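Local coordinates for protein CSE3 (Thermus thermophilus, PDB 2Y8Y) that cleaves CRISPR transcripts as an endoribonuclease, binding the repeat RNA and retaining the processed crRNA as part of antiviral defence, at residues Arg21-Met29 and Gln154-Arg162; Thr8-Ala19 and Trp73-Ala81. All coordinates share one frame; numbering follows the deposited sequence.

Contact 1: Arg21-Met29 and Gln154-Arg162; sequences RDLANPYEM and QDTFLEVRR. With nucleotides of chain B.
One face of the Y27 ring is covered by R162, whose CB sits over the ring centre, 3.8 Å from the centroid and 9° off the normal: a CH-pi contact. With CG anti to the backbone N (chi1 175°), Y27 carries its ring off helix 26-34 toward the residues that follow strand 150-160. This surface contact joins a helix packed on the four-stranded sheet to a strand of the seven-stranded antiparallel sheet. The edge of the same ring meets RNA, CE1 lying 3.6 Å from OP2 of A18 of chain B.

N25 works at right angles to R161. Its amide ND2 donates to R161 O over 3.3 Å in a nearly straight bond (174°), in the carbonyl plane and on a lone pair. The other end of the amide, OD1, accepts from Y27 N at 3.1 Å from above its carbonyl plane, making N25 the N-cap of the helix. P26 completes the seam, its CG 4.2 Å from V160 CG2, while a water joins A24 O to E159 O.

One amide thus links the helix start to the residue just past strand 150-160, and the packing sets the ring of Y27, inferred to stabilise the transition-state intermediate, beside the A18 phosphate of chain B.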
# COMPACT_ATOMS: atom_id res chain seq x y z
N ARG A 21 19.41 3.95 -5.11
CA ARG A 21 19.58 3.34 -3.80
C ARG A 21 18.23 2.98 -3.17
O ARG A 21 18.02 1.86 -2.72
CB ARG A 21 20.33 4.28 -2.87
CG ARG A 21 20.42 3.79 -1.43
CD ARG A 21 20.69 4.95 -0.49
NE ARG A 21 19.59 5.92 -0.51
CZ ARG A 21 19.74 7.23 -0.34
NH1 ARG A 21 20.95 7.74 -0.14
NH2 ARG A 21 18.69 8.03 -0.38
N ASP A 22 17.32 3.95 -3.14
CA ASP A 22 16.00 3.73 -2.56
C ASP A 22 15.20 2.72 -3.36
O ASP A 22 14.41 1.96 -2.80
CB ASP A 22 15.22 5.03 -2.46
CG ASP A 22 15.82 5.99 -1.46
OD1 ASP A 22 16.73 5.58 -0.72
OD2 ASP A 22 15.36 7.16 -1.41
N LEU A 23 15.38 2.71 -4.67
CA LEU A 23 14.64 1.77 -5.51
C LEU A 23 15.08 0.33 -5.26
O LEU A 23 14.28 -0.60 -5.39
CB LEU A 23 14.80 2.13 -6.99
CG LEU A 23 13.98 3.35 -7.45
CD1 LEU A 23 14.44 3.79 -8.82
CD2 LEU A 23 12.50 3.03 -7.45
N ALA A 24 16.35 0.16 -4.88
CA ALA A 24 16.93 -1.16 -4.68
C ALA A 24 16.71 -1.71 -3.27
O ALA A 24 16.87 -2.90 -3.04
CB ALA A 24 18.41 -1.15 -5.01
N ASN A 25 16.34 -0.83 -2.34
CA ASN A 25 16.15 -1.25 -0.95
C ASN A 25 14.98 -0.52 -0.31
O ASN A 25 15.10 0.67 0.01
CB ASN A 25 17.41 -1.01 -0.14
CG ASN A 25 17.32 -1.57 1.27
OD1 ASN A 25 16.31 -2.16 1.67
ND2 ASN A 25 18.39 -1.40 2.04
N PRO A 26 13.86 -1.23 -0.10
CA PRO A 26 12.67 -0.60 0.47
C PRO A 26 12.93 0.04 1.84
O PRO A 26 12.26 1.00 2.21
CB PRO A 26 11.68 -1.76 0.64
CG PRO A 26 12.14 -2.79 -0.32
CD PRO A 26 13.64 -2.65 -0.43
N TYR A 27 13.88 -0.49 2.59
CA TYR A 27 14.25 0.13 3.85
C TYR A 27 14.75 1.56 3.65
O TYR A 27 14.39 2.47 4.40
CB TYR A 27 15.31 -0.71 4.57
CG TYR A 27 15.82 -0.04 5.83
CD1 TYR A 27 15.15 -0.20 7.03
CD2 TYR A 27 16.96 0.74 5.80
CE1 TYR A 27 15.61 0.40 8.18
CE2 TYR A 27 17.43 1.36 6.95
CZ TYR A 27 16.75 1.18 8.13
OH TYR A 27 17.21 1.79 9.28
N GLU A 28 15.57 1.78 2.62
CA GLU A 28 16.05 3.12 2.32
C GLU A 28 14.93 4.01 1.79
O GLU A 28 14.85 5.19 2.12
CB GLU A 28 17.21 3.07 1.32
CG GLU A 28 18.51 2.52 1.89
CD GLU A 28 19.06 3.36 3.03
OE1 GLU A 28 18.71 4.55 3.13
OE2 GLU A 28 19.85 2.82 3.83
N MET A 29 14.07 3.45 0.96
CA MET A 29 12.93 4.22 0.47
C MET A 29 12.09 4.73 1.64
O MET A 29 11.67 5.88 1.66
CB MET A 29 12.07 3.37 -0.46
CG MET A 29 10.87 4.11 -1.03
SD MET A 29 11.39 5.33 -2.25
CE MET A 29 11.84 4.25 -3.61
N GLN A 154 1.55 -10.34 -9.88
CA GLN A 154 2.97 -10.54 -9.60
C GLN A 154 3.05 -11.18 -8.23
O GLN A 154 2.29 -10.85 -7.33
CB GLN A 154 3.72 -9.20 -9.59
CG GLN A 154 5.24 -9.38 -9.46
CD GLN A 154 5.97 -8.10 -9.20
OE1 GLN A 154 5.58 -7.33 -8.33
NE2 GLN A 154 7.03 -7.84 -9.96
N ASP A 155 3.98 -12.11 -8.09
CA ASP A 155 4.24 -12.74 -6.81
C ASP A 155 5.74 -12.89 -6.75
O ASP A 155 6.34 -13.70 -7.49
CB ASP A 155 3.52 -14.09 -6.74
CG ASP A 155 3.50 -14.68 -5.35
OD1 ASP A 155 4.44 -14.44 -4.58
OD2 ASP A 155 2.53 -15.41 -5.04
N THR A 156 6.37 -12.09 -5.90
CA THR A 156 7.82 -12.02 -5.87
C THR A 156 8.31 -11.79 -4.45
O THR A 156 7.54 -11.93 -3.49
CB THR A 156 8.33 -10.94 -6.84
OG1 THR A 156 9.76 -11.03 -6.98
CG2 THR A 156 7.97 -9.54 -6.36
N PHE A 157 9.59 -11.47 -4.29
CA PHE A 157 10.13 -11.17 -2.97
C PHE A 157 10.81 -9.80 -2.99
O PHE A 157 11.47 -9.44 -3.96
CB PHE A 157 11.12 -12.25 -2.52
CG PHE A 157 10.46 -13.55 -2.16
CD1 PHE A 157 10.22 -14.52 -3.11
CD2 PHE A 157 10.05 -13.79 -0.86
CE1 PHE A 157 9.60 -15.71 -2.77
CE2 PHE A 157 9.43 -14.98 -0.51
CZ PHE A 157 9.20 -15.93 -1.47
N LEU A 158 10.62 -9.04 -1.92
CA LEU A 158 11.40 -7.83 -1.73
C LEU A 158 12.66 -8.24 -1.00
O LEU A 158 12.60 -9.01 -0.04
CB LEU A 158 10.64 -6.82 -0.87
CG LEU A 158 9.24 -6.41 -1.33
CD1 LEU A 158 8.70 -5.35 -0.40
CD2 LEU A 158 9.29 -5.90 -2.75
N GLU A 159 13.80 -7.74 -1.45
CA GLU A 159 15.06 -7.98 -0.76
C GLU A 159 15.33 -6.81 0.17
O GLU A 159 15.63 -5.71 -0.29
CB GLU A 159 16.20 -8.14 -1.76
CG GLU A 159 15.89 -9.11 -2.90
CD GLU A 159 15.68 -10.53 -2.42
OE1 GLU A 159 16.27 -10.90 -1.39
OE2 GLU A 159 14.92 -11.28 -3.08
N VAL A 160 15.21 -7.04 1.46
CA VAL A 160 15.31 -5.96 2.43
C VAL A 160 16.52 -6.12 3.33
O VAL A 160 16.76 -7.18 3.90
CB VAL A 160 14.05 -5.88 3.30
CG1 VAL A 160 14.10 -4.64 4.18
CG2 VAL A 160 12.80 -5.87 2.43
N ARG A 161 17.30 -5.05 3.46
CA ARG A 161 18.46 -5.04 4.34
C ARG A 161 18.33 -3.92 5.37
O ARG A 161 18.30 -2.74 5.01
CB ARG A 161 19.75 -4.92 3.52
CG ARG A 161 19.96 -6.10 2.58
CD ARG A 161 20.84 -5.75 1.39
NE ARG A 161 22.23 -6.17 1.57
CZ ARG A 161 23.24 -5.33 1.78
NH1 ARG A 161 23.02 -4.03 1.83
NH2 ARG A 161 24.47 -5.80 1.94
N ARG A 162 18.23 -4.31 6.63
CA ARG A 162 18.04 -3.40 7.76
C ARG A 162 16.56 -3.06 7.97
O ARG A 162 15.69 -3.93 7.84
CB ARG A 162 18.86 -2.12 7.61
CG ARG A 162 20.36 -2.34 7.60
CD ARG A 162 20.80 -3.14 8.82
NE ARG A 162 22.25 -3.14 8.98
CZ ARG A 162 22.92 -2.26 9.72
NH1 ARG A 162 22.26 -1.31 10.38
NH2 ARG A 162 24.24 -2.32 9.81
P A B 18 12.37 0.93 10.29
OP1 A B 18 12.02 0.13 9.10
OP2 A B 18 13.49 0.48 11.15
O5' A B 18 12.58 2.44 9.86
C5' A B 18 13.09 3.41 10.77
C4' A B 18 13.63 4.61 10.03
O4' A B 18 12.54 5.35 9.42
C3' A B 18 14.34 5.65 10.88
O3' A B 18 15.66 5.29 11.23
C2' A B 18 14.25 6.89 9.99
O2' A B 18 15.20 6.82 8.93
C1' A B 18 12.85 6.73 9.40
N9 A B 18 11.85 7.44 10.21
C8 A B 18 10.90 6.93 11.07
N7 A B 18 10.17 7.86 11.64
C5 A B 18 10.67 9.05 11.14
C6 A B 18 10.33 10.40 11.35
N6 A B 18 9.36 10.81 12.17
N1 A B 18 11.04 11.34 10.68
C2 A B 18 12.02 10.95 9.86
N3 A B 18 12.43 9.71 9.58
C4 A B 18 11.71 8.81 10.26
O HOH W 1 18.09 -4.29 -0.40

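Contact 2: Thr8-Ala19 and Trp73-Ala81; sequences TKLVLNPASRAA and WSVLDEGYA
L12 and A81 form an antiparallel, non-hydrogen-bonded pair where two neighbouring strands of the four-stranded antiparallel sheet in this ferredoxin-like protein meet: strand 5-12 ends here and strand 81-89 begins. The loop leading into the second strand folds back along the first and reaches helix 17-24.

Polar contacts gather at the turn end of this seam. N13 N donates to Y80 O at 2.9 Å, beside the strand pair. The N13 side chain extends with CG anti to the backbone N (chi1 -180°), which brings ND2 to G79 O at 3.0 Å, within the carbonyl plane, while OD1 accepts from A15 N in an Asx turn. G79 belongs to the type II turn from D77 to Y80. S16, the N-cap of helix 17-24, accepts from A19 N through OG, and a water links that hydroxyl to E78 O.

Apolar contacts fill the middle. The Y80 ring stands between strand and helix: L12 lies alongside it, CG 3.9 Å from CE2, A18 CB meets its edge at CD1, and A19 CB lies over one face. The partner of its hydroxyl is D22, farther along the helix. A81 CB touches L12 CD1 at 3.8 Å, and L10 spreads its two methyls, CD2 toward L76 CD1 and CD1 over the indole face of W73; L33 of helix 26-34 also packs on L10.

At the far end the indole NE1 of W73 donates to T8 OG1 over 2.9 Å, a bent bond of 139° with the hydroxyl oxygen 26° out of the ring plane.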
# COMPACT_ATOMS: atom_id res chain seq x y z
N THR A 8 0.60 11.43 -3.51
CA THR A 8 1.69 12.03 -4.27
C THR A 8 2.25 11.02 -5.23
O THR A 8 2.59 9.91 -4.84
CB THR A 8 2.84 12.48 -3.35
OG1 THR A 8 2.33 13.34 -2.32
CG2 THR A 8 3.93 13.21 -4.14
N LYS A 9 2.35 11.40 -6.50
CA LYS A 9 3.07 10.60 -7.48
C LYS A 9 4.49 11.13 -7.60
O LYS A 9 4.69 12.31 -7.92
CB LYS A 9 2.38 10.67 -8.84
CG LYS A 9 3.09 9.92 -9.94
CD LYS A 9 2.27 9.95 -11.22
CE LYS A 9 3.12 9.61 -12.44
NZ LYS A 9 2.36 9.88 -13.69
N LEU A 10 5.47 10.27 -7.34
CA LEU A 10 6.87 10.61 -7.58
C LEU A 10 7.39 9.81 -8.75
O LEU A 10 7.25 8.59 -8.79
CB LEU A 10 7.72 10.30 -6.34
CG LEU A 10 7.27 10.85 -4.99
CD1 LEU A 10 8.09 10.24 -3.87
CD2 LEU A 10 7.36 12.37 -4.94
N VAL A 11 7.99 10.48 -9.73
CA VAL A 11 8.67 9.78 -10.80
C VAL A 11 10.17 9.87 -10.54
O VAL A 11 10.77 10.92 -10.70
CB VAL A 11 8.32 10.34 -12.19
CG1 VAL A 11 9.13 9.64 -13.26
CG2 VAL A 11 6.83 10.18 -12.46
N LEU A 12 10.76 8.77 -10.09
CA LEU A 12 12.15 8.80 -9.68
C LEU A 12 13.13 8.88 -10.85
O LEU A 12 12.87 8.36 -11.94
CB LEU A 12 12.49 7.64 -8.74
CG LEU A 12 12.28 7.90 -7.24
CD1 LEU A 12 10.85 8.33 -6.93
CD2 LEU A 12 12.66 6.68 -6.42
N ASN A 13 14.25 9.55 -10.62
CA ASN A 13 15.26 9.77 -11.65
C ASN A 13 16.37 8.73 -11.57
O ASN A 13 17.16 8.73 -10.63
CB ASN A 13 15.83 11.18 -11.50
CG ASN A 13 16.89 11.50 -12.54
OD1 ASN A 13 16.98 10.84 -13.58
ND2 ASN A 13 17.69 12.52 -12.26
N PRO A 14 16.43 7.84 -12.58
CA PRO A 14 17.44 6.78 -12.68
C PRO A 14 18.86 7.33 -12.61
O PRO A 14 19.78 6.61 -12.23
CB PRO A 14 17.18 6.19 -14.07
CG PRO A 14 15.74 6.46 -14.33
CD PRO A 14 15.47 7.80 -13.69
N ALA A 15 19.03 8.60 -12.99
CA ALA A 15 20.34 9.24 -12.96
C ALA A 15 20.81 9.55 -11.54
O ALA A 15 22.01 9.72 -11.30
CB ALA A 15 20.31 10.52 -13.80
N SER A 16 19.87 9.63 -10.61
CA SER A 16 20.19 9.92 -9.22
C SER A 16 20.65 8.68 -8.47
O SER A 16 19.94 7.67 -8.44
CB SER A 16 18.99 10.52 -8.50
OG SER A 16 19.15 10.40 -7.10
N ARG A 17 21.83 8.75 -7.86
CA ARG A 17 22.33 7.65 -7.05
C ARG A 17 21.39 7.36 -5.88
O ARG A 17 21.15 6.20 -5.54
CB ARG A 17 23.73 7.96 -6.53
CG ARG A 17 24.28 6.90 -5.59
CD ARG A 17 25.62 7.33 -5.01
NE ARG A 17 26.58 7.65 -6.06
CZ ARG A 17 27.81 8.08 -5.84
NH1 ARG A 17 28.24 8.24 -4.59
NH2 ARG A 17 28.62 8.34 -6.86
N ALA A 18 20.88 8.43 -5.27
CA ALA A 18 19.96 8.32 -4.15
C ALA A 18 18.68 7.61 -4.57
O ALA A 18 18.17 6.75 -3.85
CB ALA A 18 19.64 9.70 -3.60
N ALA A 19 18.16 7.97 -5.73
CA ALA A 19 16.96 7.34 -6.26
C ALA A 19 17.20 5.85 -6.50
O ALA A 19 16.39 5.02 -6.10
CB ALA A 19 16.51 8.03 -7.54
N TRP A 73 7.45 17.83 0.36
CA TRP A 73 8.42 17.15 -0.48
C TRP A 73 9.69 17.96 -0.76
O TRP A 73 10.55 17.51 -1.50
CB TRP A 73 7.78 16.67 -1.78
CG TRP A 73 6.74 15.64 -1.51
CD1 TRP A 73 5.39 15.78 -1.61
CD2 TRP A 73 6.97 14.30 -1.03
NE1 TRP A 73 4.76 14.61 -1.25
CE2 TRP A 73 5.71 13.69 -0.89
CE3 TRP A 73 8.12 13.57 -0.72
CZ2 TRP A 73 5.56 12.37 -0.45
CZ3 TRP A 73 7.98 12.26 -0.30
CH2 TRP A 73 6.70 11.67 -0.15
N SER A 74 9.80 19.14 -0.16
CA SER A 74 11.03 19.92 -0.24
C SER A 74 12.18 19.19 0.44
O SER A 74 13.34 19.58 0.30
CB SER A 74 10.86 21.32 0.37
OG SER A 74 10.65 21.25 1.77
N VAL A 75 11.85 18.12 1.16
CA VAL A 75 12.85 17.32 1.86
C VAL A 75 13.67 16.46 0.91
O VAL A 75 14.76 16.00 1.27
CB VAL A 75 12.21 16.40 2.93
CG1 VAL A 75 11.49 17.23 3.97
CG2 VAL A 75 11.27 15.38 2.29
N LEU A 76 13.16 16.24 -0.29
CA LEU A 76 13.84 15.38 -1.26
C LEU A 76 15.10 16.04 -1.80
O LEU A 76 15.18 17.27 -1.91
CB LEU A 76 12.92 15.04 -2.42
CG LEU A 76 11.67 14.24 -2.07
CD1 LEU A 76 10.81 14.01 -3.30
CD2 LEU A 76 12.04 12.90 -1.41
N ASP A 77 16.07 15.22 -2.17
CA ASP A 77 17.29 15.73 -2.80
C ASP A 77 16.96 16.32 -4.15
O ASP A 77 16.04 15.88 -4.83
CB ASP A 77 18.31 14.60 -3.00
CG ASP A 77 18.81 14.01 -1.70
OD1 ASP A 77 18.48 14.55 -0.63
OD2 ASP A 77 19.55 13.00 -1.77
N GLU A 78 17.73 17.33 -4.57
CA GLU A 78 17.59 17.84 -5.92
C GLU A 78 17.90 16.72 -6.91
O GLU A 78 18.85 15.97 -6.73
CB GLU A 78 18.50 19.04 -6.15
CG GLU A 78 18.13 20.26 -5.33
CD GLU A 78 16.67 20.67 -5.52
OE1 GLU A 78 16.10 20.36 -6.59
OE2 GLU A 78 16.10 21.30 -4.61
N GLY A 79 17.08 16.61 -7.95
CA GLY A 79 17.30 15.61 -8.97
C GLY A 79 16.81 14.21 -8.61
O GLY A 79 16.88 13.30 -9.44
N TYR A 80 16.31 14.04 -7.39
CA TYR A 80 15.83 12.74 -6.92
C TYR A 80 14.61 12.28 -7.69
O TYR A 80 14.56 11.14 -8.18
CB TYR A 80 15.52 12.81 -5.42
CG TYR A 80 15.01 11.52 -4.80
CD1 TYR A 80 15.88 10.58 -4.29
CD2 TYR A 80 13.64 11.27 -4.70
CE1 TYR A 80 15.42 9.41 -3.70
CE2 TYR A 80 13.17 10.11 -4.12
CZ TYR A 80 14.06 9.18 -3.62
OH TYR A 80 13.59 8.03 -3.04
N ALA A 81 13.61 13.15 -7.80
CA ALA A 81 12.38 12.79 -8.47
C ALA A 81 11.64 13.98 -9.05
O ALA A 81 11.84 15.13 -8.64
CB ALA A 81 11.47 12.02 -7.51
O HOH W 2 19.40 13.05 -6.30

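Contacts 1 and 2, with centres 17 Å apart, share helix 17-24: its start packs on the loop 73-81, and its later turns carry D22 and L23. They meet through these two residues and M29, while the RNA-facing Y27 lies on the following helix, 26-34. The joint is polar at its heart, D22 OD2 lying 2.6 Å from Y80 OH in a probable hydrogen bond. M29 SD packs 3.6 Å from Y80 OH, and an apolar contact puts L23 CG 3.7 Å from L12 CD2. The RNA touches contact 1 directly, whereas contact 2 stays about 9 Å from it at the nearest atoms; the side chains of Y80 and Y27 are about 12 Å apart.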